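Local coordinates for protein NAD(P)H-hydrate epimerase (Saccharomyces cerevisiae, PDB 1JZT) that catalyses the epimerization of the S and R forms of NAD(P)HX, a hydrated, damaged form of NAD(P)H, so that both epimers can be repaired, at residues Ala13-Asp16 with Lys17-Gly21; His107-Phe111 with Phe112-Val116; Cys161-Gln164 with Asn165-Ile169. One frame throughout, in Å; residues are numbered along the deposited sequence.

All three contacts are local: each joins adjoining segments at the end of a helix, and they follow one another along the chain without nesting or crossing. Contact 1 comes first, at the end of helix 9-19, which packs on helix 224-229, while another side approaches the predicted NADPHX site. Contact 2 closes the turn from helix 100-111 to strand 116-117, an outermost strand of the mixed sheet. Contact 3 closes the corresponding turn from helix 153-163 to strand 169-172, which lies between strands 133-139 and 194-198. Contacts 1 and 3 are on opposite sides of the chain's centre, their centres about 34 Å apart; contacts 2 and 3 have centres about 26 Å apart.

Contact 1 of 3, residues Ala13-Asp16 with Lys17-Gly21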
loop_
_atom_site.group_PDB
_atom_site.type_symbol
_atom_site.label_atom_id
_atom_site.label_comp_id
_atom_site.label_asym_id
_atom_site.label_seq_id
_atom_site.Cartn_x
_atom_site.Cartn_y
_atom_site.Cartn_z
ATOM N N ALA A 13 -10.540 -10.746 6.755
ATOM C CA ALA A 13 -10.540 -10.353 8.156
ATOM C C ALA A 13 -10.303 -11.583 9.029
ATOM O O ALA A 13 -9.605 -11.514 10.038
ATOM C CB ALA A 13 -11.869 -9.693 8.515
ATOM N N GLU A 14 -10.884 -12.710 8.629
ATOM C CA GLU A 14 -10.724 -13.963 9.359
ATOM C C GLU A 14 -9.273 -14.431 9.283
ATOM O O GLU A 14 -8.717 -14.921 10.265
ATOM C CB GLU A 14 -11.641 -15.040 8.771
ATOM C CG GLU A 14 -13.104 -14.897 9.182
ATOM C CD GLU A 14 -14.032 -15.799 8.381
ATOM O OE1 GLU A 14 -13.692 -16.983 8.172
ATOM O OE2 GLU A 14 -15.111 -15.322 7.971
ATOM N N ILE A 15 -8.662 -14.282 8.112
ATOM C CA ILE A 15 -7.274 -14.689 7.933
ATOM C C ILE A 15 -6.383 -13.905 8.889
ATOM O O ILE A 15 -5.611 -14.484 9.651
ATOM C CB ILE A 15 -6.803 -14.451 6.484
ATOM C CG1 ILE A 15 -7.474 -15.473 5.558
ATOM C CG2 ILE A 15 -5.281 -14.549 6.408
ATOM C CD1 ILE A 15 -7.204 -15.264 4.082
ATOM N N ASP A 16 -6.496 -12.583 8.844
ATOM C CA ASP A 16 -5.704 -11.722 9.713
ATOM C C ASP A 16 -5.912 -12.074 11.175
ATOM O O ASP A 16 -4.959 -12.110 11.956
ATOM C CB ASP A 16 -6.078 -10.263 9.489
ATOM C CG ASP A 16 -5.107 -9.551 8.580
ATOM O OD1 ASP A 16 -4.581 -10.198 7.652
ATOM O OD2 ASP A 16 -4.877 -8.343 8.789
ATOM N N LYS A 17 -7.162 -12.330 11.543
ATOM C CA LYS A 17 -7.484 -12.678 12.918
ATOM C C LYS A 17 -6.776 -13.964 13.317
ATOM O O LYS A 17 -6.243 -14.072 14.418
ATOM C CB LYS A 17 -8.996 -12.845 13.091
ATOM C CG LYS A 17 -9.415 -13.257 14.495
ATOM C CD LYS A 17 -10.909 -13.580 14.566
ATOM C CE LYS A 17 -11.260 -14.268 15.884
ATOM N NZ LYS A 17 -12.700 -14.664 15.987
ATOM N N GLU A 18 -6.775 -14.943 12.422
ATOM C CA GLU A 18 -6.120 -16.205 12.720
ATOM C C GLU A 18 -4.607 -16.076 12.757
ATOM O O GLU A 18 -3.962 -16.610 13.661
ATOM C CB GLU A 18 -6.517 -17.277 11.705
ATOM C CG GLU A 18 -7.843 -17.948 12.021
ATOM C CD GLU A 18 -8.115 -19.141 11.133
ATOM O OE1 GLU A 18 -7.220 -20.010 11.010
ATOM O OE2 GLU A 18 -9.229 -19.217 10.568
ATOM N N LEU A 19 -4.038 -15.371 11.782
ATOM C CA LEU A 19 -2.589 -15.208 11.730
ATOM C C LEU A 19 -2.023 -14.636 13.024
ATOM O O LEU A 19 -0.981 -15.081 13.502
ATOM C CB LEU A 19 -2.182 -14.323 10.549
ATOM C CG LEU A 19 -2.346 -14.949 9.166
ATOM C CD1 LEU A 19 -1.916 -13.947 8.090
ATOM C CD2 LEU A 19 -1.499 -16.216 9.069
HETATM N N MSE A 20 -2.707 -13.661 13.605
HETATM C CA MSE A 20 -2.206 -13.080 14.837
HETATM C C MSE A 20 -2.847 -13.648 16.095
HETATM O O MSE A 20 -2.717 -13.083 17.179
HETATM C CB MSE A 20 -2.322 -11.555 14.775
HETATM C CG MSE A 20 -1.223 -10.947 13.902
HETATM SE SE MSE A 20 -1.580 -9.154 13.321
HETATM C CE MSE A 20 -2.882 -9.567 11.944
ATOM N N GLY A 21 -3.524 -14.784 15.942
ATOM C CA GLY A 21 -4.148 -15.439 17.078
ATOM C C GLY A 21 -3.117 -16.246 17.855
ATOM O O GLY A 21 -2.015 -16.467 17.358
#
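With CG turned anti to the carbonyl carbon (chi1 -71°), Leu-19 lies alongside Ile-15, and a bend at chi3 (-76°) brings the methyl end of Met-20, a selenomethionine, back to Asp-16. Both pairs are spaced i to i+4 at the C-terminal end of the alpha-helix 9-19, with Met-20 just past it, which makes this a contact along one helix rather than between distant parts. Four successive backbone bonds supply the evidence: the amides of Lys-17, Glu-18, Leu-19 and Met-20 donate to the carbonyls of Ala-13, Glu-14, Ile-15 and Asp-16. The third is nearly straight, Leu-19 N to Ile-15 O at 2.8 Å with an N-H...O angle of 169°. The fourth, Met-20 N to Asp-16 O, is longer at 3.2 Å, and Met-20 is where the chain leaves helical backbone angles.

On the buried side, Ile-15 CG2 meets Leu-19 CD1 at 3.8 Å, the two side chains pointing the same way. Phe-226 of helix 224-229 touches both, so this apolar pair joins the N-terminal helix to that one. Glu-14 OE1 and Glu-18 OE2 are 5.5 Å apart; the like charges are probably eased by the salt bridge from Glu-18 OE1 to Lys-229.

Asp-16 and Met-20 carry another side of the helix: Asp-16 touches Phe-143, a residue of the predicted NADPHX site, while Met-20 packs on Leu-28 and Leu-31 of helix 28-46. Between Asp-16 and Met-20 the methyl does the touching, with Met-20 CE 3.9 Å from Asp-16 OD2 and 3.3 Å from Asp-16 O.

Contact 2 of 3, residues His107-Phe111 with Phe112-Val116; sequences HQLNF and FKVPV
A Schellman motif ends helix 100-111 here, with Lys-113 as its C-prime residue at positive phi (59°). Two backbone bonds define it: Val-114 N reaches back to Leu-109 O at 2.8 Å, almost straight at hydrogen, and Lys-113 N to Asn-110 O, approaching from above the carbonyl plane. The apolar partnership expected of this motif is present as well, Leu-109 CD2 lying 4.0 Å from Val-114 CB. The other branch, Leu-109 CD1, meets Val-116 CG2, the two side chains crossing at about a right angle. Leu-109 also packs on Val-90 of strand 88-91. Water stitches the outer side: one molecule donates to both Asn-110 OD1 and Val-114 O, and another links Asn-110 O to Lys-113 NZ.

Phe-111 and Phe-112 form an offset edge-to-face pair, centroids 5.5 Å apart and planes at 78°, with the edge of Phe-111 directed at the face of Phe-112. Gln-108 O sits in the plane of the Phe-112 ring at its edge, 3.5 Å from Phe-112 CD2. With an alanine at Phe-112, the Phe-111 ring would probably turn more freely without the neighbouring ring it packs against, and Leu-83 of helix 69-83 would lose a neighbour. The Schellman motif thus ends the helix that links strand 88-91 to the adjacent parallel strand 116-117, as in a Rossmann-like alpha/beta fold.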
loop_
_atom_site.group_PDB
_atom_site.type_symbol
_atom_site.label_atom_id
_atom_site.label_comp_id
_atom_site.label_asym_id
_atom_site.label_seq_id
_atom_site.Cartn_x
_atom_site.Cartn_y
_atom_site.Cartn_z
ATOM N N HIS A 107 8.803 7.382 14.532
ATOM C CA HIS A 107 10.125 7.687 15.063
ATOM C C HIS A 107 11.179 7.063 14.151
ATOM O O HIS A 107 12.240 7.641 13.928
ATOM C CB HIS A 107 10.270 7.155 16.491
ATOM C CG HIS A 107 9.493 7.934 17.508
ATOM N ND1 HIS A 107 9.490 7.613 18.846
ATOM C CD2 HIS A 107 8.704 9.029 17.383
ATOM C CE1 HIS A 107 8.734 8.475 19.505
ATOM N NE2 HIS A 107 8.246 9.345 18.640
ATOM N N GLN A 108 10.885 5.884 13.614
ATOM C CA GLN A 108 11.823 5.225 12.719
ATOM C C GLN A 108 12.023 6.053 11.446
ATOM O O GLN A 108 13.110 6.067 10.869
ATOM C CB GLN A 108 11.327 3.814 12.392
ATOM C CG GLN A 108 11.351 2.883 13.606
ATOM C CD GLN A 108 10.484 1.653 13.428
ATOM O OE1 GLN A 108 10.417 1.081 12.342
ATOM N NE2 GLN A 108 9.825 1.231 14.502
ATOM N N LEU A 109 10.979 6.754 11.010
ATOM C CA LEU A 109 11.095 7.589 9.819
ATOM C C LEU A 109 11.974 8.805 10.128
ATOM O O LEU A 109 12.794 9.216 9.303
ATOM C CB LEU A 109 9.704 8.030 9.337
ATOM C CG LEU A 109 8.853 6.909 8.716
ATOM C CD1 LEU A 109 7.450 7.405 8.409
ATOM C CD2 LEU A 109 9.528 6.418 7.430
ATOM N N ASN A 110 11.818 9.372 11.323
ATOM C CA ASN A 110 12.630 10.526 11.715
ATOM C C ASN A 110 14.095 10.095 11.732
ATOM O O ASN A 110 14.980 10.822 11.273
ATOM C CB ASN A 110 12.223 11.023 13.104
ATOM C CG ASN A 110 10.758 11.396 13.181
ATOM O OD1 ASN A 110 10.180 11.887 12.214
ATOM N ND2 ASN A 110 10.153 11.180 14.343
ATOM N N PHE A 111 14.330 8.900 12.266
ATOM C CA PHE A 111 15.666 8.317 12.351
ATOM C C PHE A 111 16.346 8.304 10.985
ATOM O O PHE A 111 17.553 8.531 10.881
ATOM C CB PHE A 111 15.557 6.891 12.901
ATOM C CG PHE A 111 16.880 6.212 13.114
ATOM C CD1 PHE A 111 17.922 6.869 13.764
ATOM C CD2 PHE A 111 17.062 4.890 12.721
ATOM C CE1 PHE A 111 19.121 6.220 14.021
ATOM C CE2 PHE A 111 18.262 4.227 12.974
ATOM C CZ PHE A 111 19.293 4.893 13.627
ATOM N N PHE A 112 15.567 8.032 9.941
ATOM C CA PHE A 112 16.076 7.983 8.571
ATOM C C PHE A 112 15.898 9.293 7.822
ATOM O O PHE A 112 16.106 9.360 6.608
ATOM C CB PHE A 112 15.395 6.850 7.800
ATOM C CG PHE A 112 16.058 5.526 7.984
ATOM C CD1 PHE A 112 17.154 5.173 7.202
ATOM C CD2 PHE A 112 15.637 4.656 8.984
ATOM C CE1 PHE A 112 17.828 3.978 7.424
ATOM C CE2 PHE A 112 16.308 3.457 9.213
ATOM C CZ PHE A 112 17.402 3.119 8.432
ATOM N N LYS A 113 15.513 10.328 8.559
ATOM C CA LYS A 113 15.320 11.654 7.987
ATOM C C LYS A 113 14.266 11.672 6.878
ATOM O O LYS A 113 14.431 12.351 5.865
ATOM C CB LYS A 113 16.644 12.187 7.435
ATOM C CG LYS A 113 17.812 12.171 8.423
ATOM C CD LYS A 113 17.593 13.111 9.603
ATOM C CE LYS A 113 18.900 13.366 10.372
ATOM N NZ LYS A 113 19.469 12.138 11.002
ATOM N N VAL A 114 13.191 10.917 7.056
ATOM C CA VAL A 114 12.120 10.910 6.066
ATOM C C VAL A 114 11.040 11.878 6.534
ATOM O O VAL A 114 10.438 11.680 7.584
ATOM C CB VAL A 114 11.497 9.514 5.911
ATOM C CG1 VAL A 114 10.242 9.607 5.055
ATOM C CG2 VAL A 114 12.505 8.556 5.273
ATOM N N PRO A 115 10.788 12.944 5.758
ATOM C CA PRO A 115 9.772 13.943 6.107
ATOM C C PRO A 115 8.398 13.326 6.363
ATOM O O PRO A 115 7.965 12.432 5.634
ATOM C CB PRO A 115 9.755 14.862 4.885
ATOM C CG PRO A 115 11.147 14.751 4.353
ATOM C CD PRO A 115 11.422 13.275 4.470
ATOM N N VAL A 116 7.725 13.819 7.401
ATOM C CA VAL A 116 6.390 13.365 7.771
ATOM C C VAL A 116 5.531 14.618 7.958
ATOM O O VAL A 116 5.615 15.292 8.987
ATOM C CB VAL A 116 6.411 12.562 9.093
ATOM C CG1 VAL A 116 5.018 12.063 9.424
ATOM C CG2 VAL A 116 7.377 11.392 8.976
HETATM O O HOH W 1 10.966 12.994 10.016
HETATM O O HOH W 2 17.267 12.106 12.672
#

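Contact 3 of 3, residues Cys161-Gln164 with Asn165-Ile169; sequences CKVQ and NIIPI
Gln-164 CB and Ile-169 CD1 meet at 3.5 Å, the tight part of the turn that follows helix 153-163. The fold of the turn brings the Ile-169 methyl to this CB, the side chains meeting at a slant, while chi1 of Gln-164 (63°) sets CG between the backbone N and carbonyl carbon, next to Asn-165 N. Val-163 CG2 and Ile-167 CG1 make a looser contact at 4.4 Å. The amides of Ile-166 and Ile-167 both donate to Val-163 O, folding the chain back, although that oxygen is less surely placed in the model. A water bridges Gln-164 O and Ile-169 N, spanning the turn.

The outer side is held by other waters. One molecule donates to Lys-162 O at 2.7 Å and accepts from Asn-165 N, while another donates to Cys-161 O and takes a weak bond from Asn-165 ND2.

Ile-167 packs on Ile-136 of strand 133-139, and Ile-169 touches Asp-138, a predicted potassium ligand. Strands 133-139 and 169-172 are adjacent and parallel in the sheet, and helix 153-163 lies between them in the chain, so the turn is the last leg of a beta-alpha-beta crossover.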
loop_
_atom_site.group_PDB
_atom_site.type_symbol
_atom_site.label_atom_id
_atom_site.label_comp_id
_atom_site.label_asym_id
_atom_site.label_seq_id
_atom_site.Cartn_x
_atom_site.Cartn_y
_atom_site.Cartn_z
ATOM N N CYS A 161 -7.350 11.917 -7.651
ATOM C CA CYS A 161 -7.986 11.551 -8.916
ATOM C C CYS A 161 -7.751 12.574 -10.019
ATOM O O CYS A 161 -7.724 12.223 -11.198
ATOM C CB CYS A 161 -9.490 11.346 -8.718
ATOM S SG CYS A 161 -9.907 9.849 -7.802
ATOM N N LYS A 162 -7.580 13.836 -9.641
ATOM C CA LYS A 162 -7.347 14.889 -10.619
ATOM C C LYS A 162 -5.996 14.761 -11.321
ATOM O O LYS A 162 -5.850 15.185 -12.470
ATOM C CB LYS A 162 -7.455 16.258 -9.945
ATOM C CG LYS A 162 -8.820 16.489 -9.310
ATOM C CD LYS A 162 -8.864 17.731 -8.444
ATOM C CE LYS A 162 -9.011 18.984 -9.269
ATOM N NZ LYS A 162 -9.298 20.161 -8.392
ATOM N N VAL A 163 -5.011 14.173 -10.648
ATOM C CA VAL A 163 -3.683 14.032 -11.245
ATOM C C VAL A 163 -3.227 12.589 -11.452
ATOM O O VAL A 163 -2.085 12.351 -11.844
ATOM C CB VAL A 163 -2.610 14.745 -10.386
ATOM C CG1 VAL A 163 -3.005 16.195 -10.152
ATOM C CG2 VAL A 163 -2.435 14.016 -9.067
ATOM N N GLN A 164 -4.118 11.634 -11.217
ATOM C CA GLN A 164 -3.762 10.220 -11.340
ATOM C C GLN A 164 -3.448 9.746 -12.749
ATOM O O GLN A 164 -2.914 8.649 -12.933
ATOM C CB GLN A 164 -4.863 9.341 -10.736
ATOM C CG GLN A 164 -6.202 9.435 -11.436
ATOM C CD GLN A 164 -7.248 8.536 -10.804
ATOM O OE1 GLN A 164 -8.397 8.491 -11.249
ATOM N NE2 GLN A 164 -6.853 7.807 -9.764
ATOM N N ASN A 165 -3.775 10.560 -13.747
ATOM C CA ASN A 165 -3.492 10.179 -15.124
ATOM C C ASN A 165 -2.155 10.762 -15.570
ATOM O O ASN A 165 -1.685 10.482 -16.668
ATOM C CB ASN A 165 -4.623 10.639 -16.045
ATOM C CG ASN A 165 -5.895 9.850 -15.824
ATOM O OD1 ASN A 165 -5.961 8.665 -16.148
ATOM N ND2 ASN A 165 -6.904 10.494 -15.249
ATOM N N ILE A 166 -1.545 11.574 -14.712
ATOM C CA ILE A 166 -0.250 12.163 -15.022
ATOM C C ILE A 166 0.802 11.612 -14.058
ATOM O O ILE A 166 1.926 11.311 -14.462
ATOM C CB ILE A 166 -0.286 13.719 -14.945
ATOM C CG1 ILE A 166 1.141 14.280 -14.952
ATOM C CG2 ILE A 166 -1.014 14.177 -13.701
ATOM C CD1 ILE A 166 1.969 13.859 -16.156
ATOM N N ILE A 167 0.427 11.478 -12.787
ATOM C CA ILE A 167 1.319 10.943 -11.751
ATOM C C ILE A 167 0.823 9.536 -11.379
ATOM O O ILE A 167 -0.330 9.363 -10.971
ATOM C CB ILE A 167 1.298 11.833 -10.479
ATOM C CG1 ILE A 167 1.555 13.293 -10.849
ATOM C CG2 ILE A 167 2.344 11.353 -9.473
ATOM C CD1 ILE A 167 2.831 13.510 -11.622
ATOM N N PRO A 168 1.685 8.515 -11.506
ATOM C CA PRO A 168 1.291 7.143 -11.181
ATOM C C PRO A 168 1.015 6.902 -9.702
ATOM O O PRO A 168 1.798 7.307 -8.842
ATOM C CB PRO A 168 2.473 6.321 -11.682
ATOM C CG PRO A 168 3.631 7.242 -11.433
ATOM C CD PRO A 168 3.092 8.563 -11.941
ATOM N N ILE A 169 -0.100 6.239 -9.415
ATOM C CA ILE A 169 -0.470 5.919 -8.039
ATOM C C ILE A 169 -0.263 4.424 -7.789
ATOM O O ILE A 169 -0.674 3.586 -8.596
ATOM C CB ILE A 169 -1.956 6.265 -7.746
ATOM C CG1 ILE A 169 -2.158 7.782 -7.765
ATOM C CG2 ILE A 169 -2.364 5.691 -6.396
ATOM C CD1 ILE A 169 -3.622 8.206 -7.654
HETATM O O HOH W 3 -7.792 12.379 -13.799
HETATM O O HOH W 4 -5.044 13.206 -14.121
HETATM O O HOH W 5 -2.316 6.328 -11.205
#